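3-deoxy-d-manno-octulosonic-acid transferase (Acinetobacter baumannii, PDB 4BFC) probably transfers Kdo from CMP-Kdo to a lipid A precursor in lipopolysaccharide synthesis, the fragment here being its C-terminal CMP-Kdo-binding domain. Local coordinates at residues Glu86-Glu89 / Ile90-Leu94; Thr98-Arg101 / Ser102-Gln105; Gln167-Val170 / Asp171-Asp175. All coordinates share one frame; numbering follows the deposited sequence. Where two conformers were deposited one is given.

Contact 1 (Glu86-Glu89 / Ile90-Leu94); sequences EVFE and ICQNL
Phe88 carries the side chain of Gln92, one helical turn on, across one face of its ring. Gln92 CG makes a CH-pi contact, 3.8 Å from the Phe88 ring centroid and displaced toward the rim, and beyond it the amide lies flat over the ring, the two planes only 8° apart, with Gln92 CD 3.6 Å from Phe88 CZ. Two torsions build this stack: with CG trans to the backbone N (chi1 -173°) the Phe88 ring leans toward the C-terminal end of the helix, beside Gln92, whose chain folds back at chi2 (-52°) to lay the amide over it. Arg100, on strand 98-100, makes a cation-pi contact with the same ring. Beneath the stack runs the i to i+4 ladder of helix 84-93, including a nearly straight bond from Gln92 N to Phe88 O at 2.9 Å. On the buried flank Val87 CG2 stands 4.4 Å from Ile90 CD1 and Val87 CG1 4.4 Å from Cys91 SG, while Val87 also packs on strands 72-78 and 113-115. Glu86 brings OE2 to 4.0 Å from Ile90 CD1. Its buried carboxylate is gripped by the backbone N-H groups of Thr168 and Ile169 of the second subunit, two donors that compensate its charge and probably favour the ionised form.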
# COMPACT_ATOMS: atom_id res chain seq x y z
N GLU A 86 -17.30 2.38 -1.09
CA GLU A 86 -17.29 3.42 -0.03
C GLU A 86 -17.48 4.81 -0.61
O GLU A 86 -18.30 5.59 -0.12
CB GLU A 86 -16.01 3.37 0.83
CG GLU A 86 -15.74 4.60 1.71
CD GLU A 86 -16.70 4.73 2.89
OE1 GLU A 86 -17.54 3.79 3.12
OE2 GLU A 86 -16.65 5.79 3.57
N VAL A 87 -16.73 5.11 -1.66
CA VAL A 87 -16.82 6.41 -2.30
C VAL A 87 -18.18 6.58 -3.01
O VAL A 87 -18.74 7.66 -2.92
CB VAL A 87 -15.62 6.61 -3.20
CG1 VAL A 87 -15.73 7.94 -3.97
CG2 VAL A 87 -14.33 6.61 -2.38
N PHE A 88 -18.72 5.51 -3.66
CA PHE A 88 -20.07 5.58 -4.19
C PHE A 88 -21.02 6.04 -3.06
O PHE A 88 -21.82 6.99 -3.29
CB PHE A 88 -20.50 4.27 -4.85
CG PHE A 88 -21.84 4.41 -5.54
CD1 PHE A 88 -21.94 5.19 -6.69
CD2 PHE A 88 -22.97 3.77 -5.01
CE1 PHE A 88 -23.16 5.33 -7.35
CE2 PHE A 88 -24.20 3.92 -5.65
CZ PHE A 88 -24.29 4.71 -6.82
N GLU A 89 -20.94 5.43 -1.88
CA GLU A 89 -21.79 5.85 -0.75
C GLU A 89 -21.63 7.31 -0.32
O GLU A 89 -22.62 7.96 0.04
CB GLU A 89 -21.67 4.94 0.44
CG GLU A 89 -22.13 3.54 0.19
CD GLU A 89 -23.56 3.50 -0.26
OE1 GLU A 89 -24.44 4.06 0.43
OE2 GLU A 89 -23.80 2.92 -1.34
N ILE A 90 -20.41 7.81 -0.34
CA ILE A 90 -20.10 9.23 -0.07
C ILE A 90 -20.87 10.11 -1.05
O ILE A 90 -21.51 11.10 -0.65
CB ILE A 90 -18.59 9.50 -0.13
CG1 ILE A 90 -17.88 8.79 1.03
CG2 ILE A 90 -18.27 11.00 -0.16
CD1 ILE A 90 -16.33 8.78 0.93
N CYS A 91 -20.80 9.75 -2.34
CA CYS A 91 -21.47 10.51 -3.43
C CYS A 91 -22.98 10.49 -3.25
O CYS A 91 -23.64 11.53 -3.36
CB CYS A 91 -21.10 9.87 -4.77
SG CYS A 91 -19.36 10.10 -5.19
N GLN A 92 -23.51 9.28 -3.01
CA GLN A 92 -24.95 9.09 -2.78
C GLN A 92 -25.49 9.90 -1.63
O GLN A 92 -26.58 10.47 -1.76
CB GLN A 92 -25.25 7.62 -2.56
CG GLN A 92 -25.16 6.79 -3.85
CD GLN A 92 -25.95 7.31 -5.02
OE1 GLN A 92 -25.47 8.11 -5.83
NE2 GLN A 92 -27.18 6.85 -5.14
N ASN A 93 -24.75 9.96 -0.53
CA ASN A 93 -25.15 10.73 0.66
C ASN A 93 -25.12 12.23 0.47
O ASN A 93 -25.79 12.98 1.18
CB ASN A 93 -24.34 10.32 1.86
CG ASN A 93 -24.79 8.97 2.40
OD1 ASN A 93 -25.69 8.32 1.83
ND2 ASN A 93 -24.19 8.54 3.50
N LEU A 94 -24.33 12.66 -0.50
CA LEU A 94 -24.24 14.06 -0.81
C LEU A 94 -25.35 14.43 -1.79
O LEU A 94 -25.40 15.56 -2.26
CB LEU A 94 -22.83 14.40 -1.36
CG LEU A 94 -21.83 14.78 -0.27
CD1 LEU A 94 -20.42 14.77 -0.86
CD2 LEU A 94 -22.07 16.14 0.39

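Contact 2 (Thr98-Arg101 / Ser102-Gln105); sequences THRR and SMGQ
Gln105 reaches back to the strand it has just left and closes a pair of hydrogen bonds with the backbone of Arg100. Its side-chain OE1 takes the N-H of Arg100 at 2.8 Å, in the plane of the amide and on a lone pair, while Gln105 N donates to Arg100 O at 3.1 Å. Gln105 OE1 has a second donor, a water that also donates to Thr98 O, bridging the amide to the strand backbone. An extended chain beyond CG (chi2 174°) lets the amide span this distance, standing almost perpendicular to the plane of the His99 ring, with OE1 at the ring's edge. Arg100 O is likewise shared: Met103 N approaches it at 3.1 Å from the face opposite to Gln105 N, well above the carbonyl plane. Gly104 N, 2.9 Å from Arg101 O, closes a second i to i+3 turn; the positive phi of Gly104 (61°) then turns the chain back so that Gln105 faces Arg100. A second water accepts from Arg101 NH1 and donates to Gln105 O, which Tyr114 OH also bonds. The polar ends find partners outside the turn: Arg100 forms salt bridges to Asp85 and Asp117, Arg101 to Glu121, and Asp117 OD2 serves both Arg100 NE and Ser102 OG. With both backbone polar atoms of Arg100 held by Gln105, the glutamine acts much like an added strand segment at the sheet's edge, while the acidic partners probably neutralise the two guanidinium groups and fix their direction.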
# COMPACT_ATOMS: atom_id res chain seq x y z
N THR A 98 -24.71 10.19 -9.64
CA THR A 98 -23.40 9.50 -9.79
C THR A 98 -23.52 8.26 -10.67
O THR A 98 -24.41 7.42 -10.43
CB THR A 98 -22.90 9.08 -8.40
OG1 THR A 98 -22.93 10.20 -7.50
CG2 THR A 98 -21.40 8.49 -8.41
N HIS A 99 -22.72 8.21 -11.73
CA HIS A 99 -22.61 7.08 -12.64
C HIS A 99 -21.27 6.44 -12.49
O HIS A 99 -20.28 7.08 -11.99
CB HIS A 99 -22.91 7.54 -14.06
CG HIS A 99 -24.29 8.10 -14.18
ND1 HIS A 99 -25.41 7.38 -13.85
CD2 HIS A 99 -24.72 9.38 -14.47
CE1 HIS A 99 -26.50 8.19 -13.99
NE2 HIS A 99 -26.07 9.39 -14.36
N ARG A 100 -21.22 5.15 -12.79
CA ARG A 100 -20.03 4.29 -12.46
C ARG A 100 -19.41 3.59 -13.65
O ARG A 100 -20.11 2.91 -14.43
CB ARG A 100 -20.40 3.22 -11.42
CG ARG A 100 -21.03 3.72 -10.14
CD ARG A 100 -21.36 2.56 -9.23
NE ARG A 100 -20.14 2.08 -8.61
CZ ARG A 100 -20.07 1.45 -7.40
NH1 ARG A 100 -21.17 1.19 -6.68
NH2 ARG A 100 -18.87 1.12 -6.88
N ARG A 101 -18.11 3.75 -13.85
CA ARG A 101 -17.40 3.06 -14.89
C ARG A 101 -17.60 1.54 -14.71
O ARG A 101 -17.76 0.83 -15.70
CB ARG A 101 -15.89 3.41 -14.79
CG ARG A 101 -14.97 2.74 -15.79
CD ARG A 101 -15.34 3.13 -17.22
NE ARG A 101 -14.22 2.90 -18.10
CZ ARG A 101 -14.28 3.13 -19.41
NH1 ARG A 101 -15.43 3.53 -19.94
NH2 ARG A 101 -13.20 2.93 -20.15
N SER A 102 -17.61 1.06 -13.47
CA SER A 102 -17.72 -0.41 -13.26
C SER A 102 -19.01 -1.02 -13.74
O SER A 102 -19.07 -2.26 -13.89
CB SER A 102 -17.56 -0.76 -11.80
OG SER A 102 -18.60 -0.32 -10.97
N MET A 103 -20.03 -0.16 -13.93
CA MET A 103 -21.34 -0.62 -14.44
C MET A 103 -21.52 -0.32 -15.92
O MET A 103 -22.65 -0.39 -16.47
CB MET A 103 -22.45 0.02 -13.64
CG MET A 103 -22.41 -0.30 -12.16
SD MET A 103 -23.70 0.59 -11.33
CE MET A 103 -25.19 0.24 -12.30
N GLY A 104 -20.41 -0.01 -16.59
CA GLY A 104 -20.36 0.37 -18.02
C GLY A 104 -21.16 1.63 -18.26
O GLY A 104 -21.70 1.84 -19.36
N GLN A 105 -21.26 2.47 -17.24
CA GLN A 105 -21.97 3.76 -17.45
C GLN A 105 -21.05 4.81 -18.05
O GLN A 105 -19.80 4.75 -17.98
CB GLN A 105 -22.65 4.25 -16.21
CG GLN A 105 -23.77 3.29 -15.74
CD GLN A 105 -24.40 3.65 -14.42
OE1 GLN A 105 -23.76 4.09 -13.49
NE2 GLN A 105 -25.73 3.41 -14.33
O HOH W 1 -24.52 4.48 -10.77
O HOH W 2 -18.28 2.92 -19.50

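Contact 3 (Gln167-Val170 / Asp171-Asp175); sequences QTIV and DEFID
Helix 167-175 is the crossover helix of a beta-alpha-beta unit between parallel strands 157-159 and 180-181, and this contact spans its successive turns. At its start, Gln167 and Asp171 are joined through their side chains: Gln167 NE2 donates to Asp171 OD2 at 3.0 Å in an almost straight hydrogen bond (N-H...O 171°), meeting the carboxylate on its syn side, 30° out of its plane. The bend at chi2 of Gln167 (73°) swings its amide down the helix to make this bond. Asp171 OD1 is held separately by Tyr163 OH, so the carboxylate has a partner on each oxygen. Ile169 and Phe173 lie side by side against helix 148-152, with Ile169 CG2 3.8 Å from Phe173 CE2 and Phe173 also reaching helix 199-214; Val170 CG1 and Ile174 CD1, 4.0 Å apart, pack toward strand 180-181. The first turn also faces helix 84-93 of the third subunit, Thr168 packing on Ile90 of that chain. Further along, Ile169 O accepts from Phe173 N at 3.2 Å and also meets the edge of the Phe173 ring, in its plane, 3.1 Å from CD2.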
# COMPACT_ATOMS: atom_id res chain seq x y z
N GLN A 167 8.33 15.27 -2.74
CA GLN A 167 8.77 16.60 -2.32
C GLN A 167 9.65 17.25 -3.40
O GLN A 167 9.45 18.43 -3.70
CB GLN A 167 9.57 16.50 -1.00
CG GLN A 167 9.93 17.87 -0.39
CD GLN A 167 8.72 18.58 0.23
OE1 GLN A 167 7.91 17.97 0.97
NE2 GLN A 167 8.59 19.89 -0.07
N THR A 168 10.65 16.52 -3.92
CA THR A 168 11.57 17.09 -4.89
C THR A 168 10.88 17.59 -6.14
O THR A 168 11.04 18.79 -6.53
CB THR A 168 12.67 16.08 -5.28
OG1 THR A 168 13.29 15.64 -4.09
CG2 THR A 168 13.79 16.75 -6.15
N ILE A 169 10.10 16.68 -6.75
CA ILE A 169 9.42 16.99 -8.02
C ILE A 169 8.39 18.08 -7.83
O ILE A 169 8.34 19.00 -8.68
CB ILE A 169 8.77 15.74 -8.65
CG1 ILE A 169 9.79 14.84 -9.38
CG2 ILE A 169 7.65 16.09 -9.67
CD1 ILE A 169 9.18 13.47 -9.67
N VAL A 170 7.58 18.02 -6.78
CA VAL A 170 6.54 19.08 -6.57
C VAL A 170 7.26 20.43 -6.38
O VAL A 170 6.91 21.39 -7.06
CB VAL A 170 5.61 18.77 -5.40
CG1 VAL A 170 4.64 19.91 -5.10
CG2 VAL A 170 4.75 17.58 -5.79
N ASP A 171 8.30 20.50 -5.54
CA ASP A 171 9.09 21.77 -5.43
C ASP A 171 9.68 22.27 -6.75
O ASP A 171 9.68 23.47 -6.99
CB ASP A 171 10.17 21.68 -4.37
CG ASP A 171 9.61 21.63 -2.97
OD1 ASP A 171 8.43 21.98 -2.77
OD2 ASP A 171 10.37 21.24 -2.08
N GLU A 172 10.15 21.39 -7.62
CA GLU A 172 10.64 21.85 -8.94
C GLU A 172 9.51 22.59 -9.69
O GLU A 172 9.74 23.60 -10.38
CB GLU A 172 11.06 20.67 -9.80
CG GLU A 172 12.42 20.07 -9.48
CD GLU A 172 12.65 18.71 -10.14
OE1 GLU A 172 11.82 18.25 -10.96
OE2 GLU A 172 13.66 18.08 -9.81
N PHE A 173 8.28 22.09 -9.55
CA PHE A 173 7.14 22.70 -10.19
C PHE A 173 6.61 23.97 -9.46
O PHE A 173 6.19 24.92 -10.13
CB PHE A 173 6.05 21.65 -10.46
CG PHE A 173 6.36 20.73 -11.64
CD1 PHE A 173 5.98 21.03 -12.92
CD2 PHE A 173 7.03 19.53 -11.42
CE1 PHE A 173 6.26 20.20 -13.99
CE2 PHE A 173 7.35 18.68 -12.48
CZ PHE A 173 6.95 19.01 -13.78
N ILE A 174 6.71 24.03 -8.14
CA ILE A 174 6.32 25.23 -7.41
C ILE A 174 7.30 26.35 -7.77
O ILE A 174 6.87 27.51 -7.97
CB ILE A 174 6.33 25.01 -5.87
CG1 ILE A 174 5.25 24.00 -5.42
CG2 ILE A 174 6.15 26.32 -5.09
CD1 ILE A 174 5.44 23.66 -3.94
N ASP A 175 8.59 26.02 -7.90
CA ASP A 175 9.63 27.04 -8.20
C ASP A 175 9.43 27.68 -9.56
O ASP A 175 9.85 28.82 -9.74
CB ASP A 175 11.04 26.46 -8.19
CG ASP A 175 11.48 26.00 -6.83
OD1 ASP A 175 10.90 26.42 -5.81
OD2 ASP A 175 12.43 25.19 -6.80

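In the fold
From the N terminus, helix 84-93 holds contact 1, the chain turns into edge strand 98-100 and contact 2 follows at once, closing the tight turn after that strand; contact 3 comes much later, in helix 167-175. All three are local and lie in series, with none nested or crossed. Contacts 1 and 2 touch, Cys91 CB standing 3.3 Å from Thr98 OG1, so helix and strand pack together at one edge of the parallel sheet. Contact 3 sits on the opposite side of the chain's centre, its centre about 33 Å from that of contact 1. Between subunits, however, they meet: Glu86, Glu89 and Ile90 of one copy meet Thr168, Ile169 and Glu172 of another.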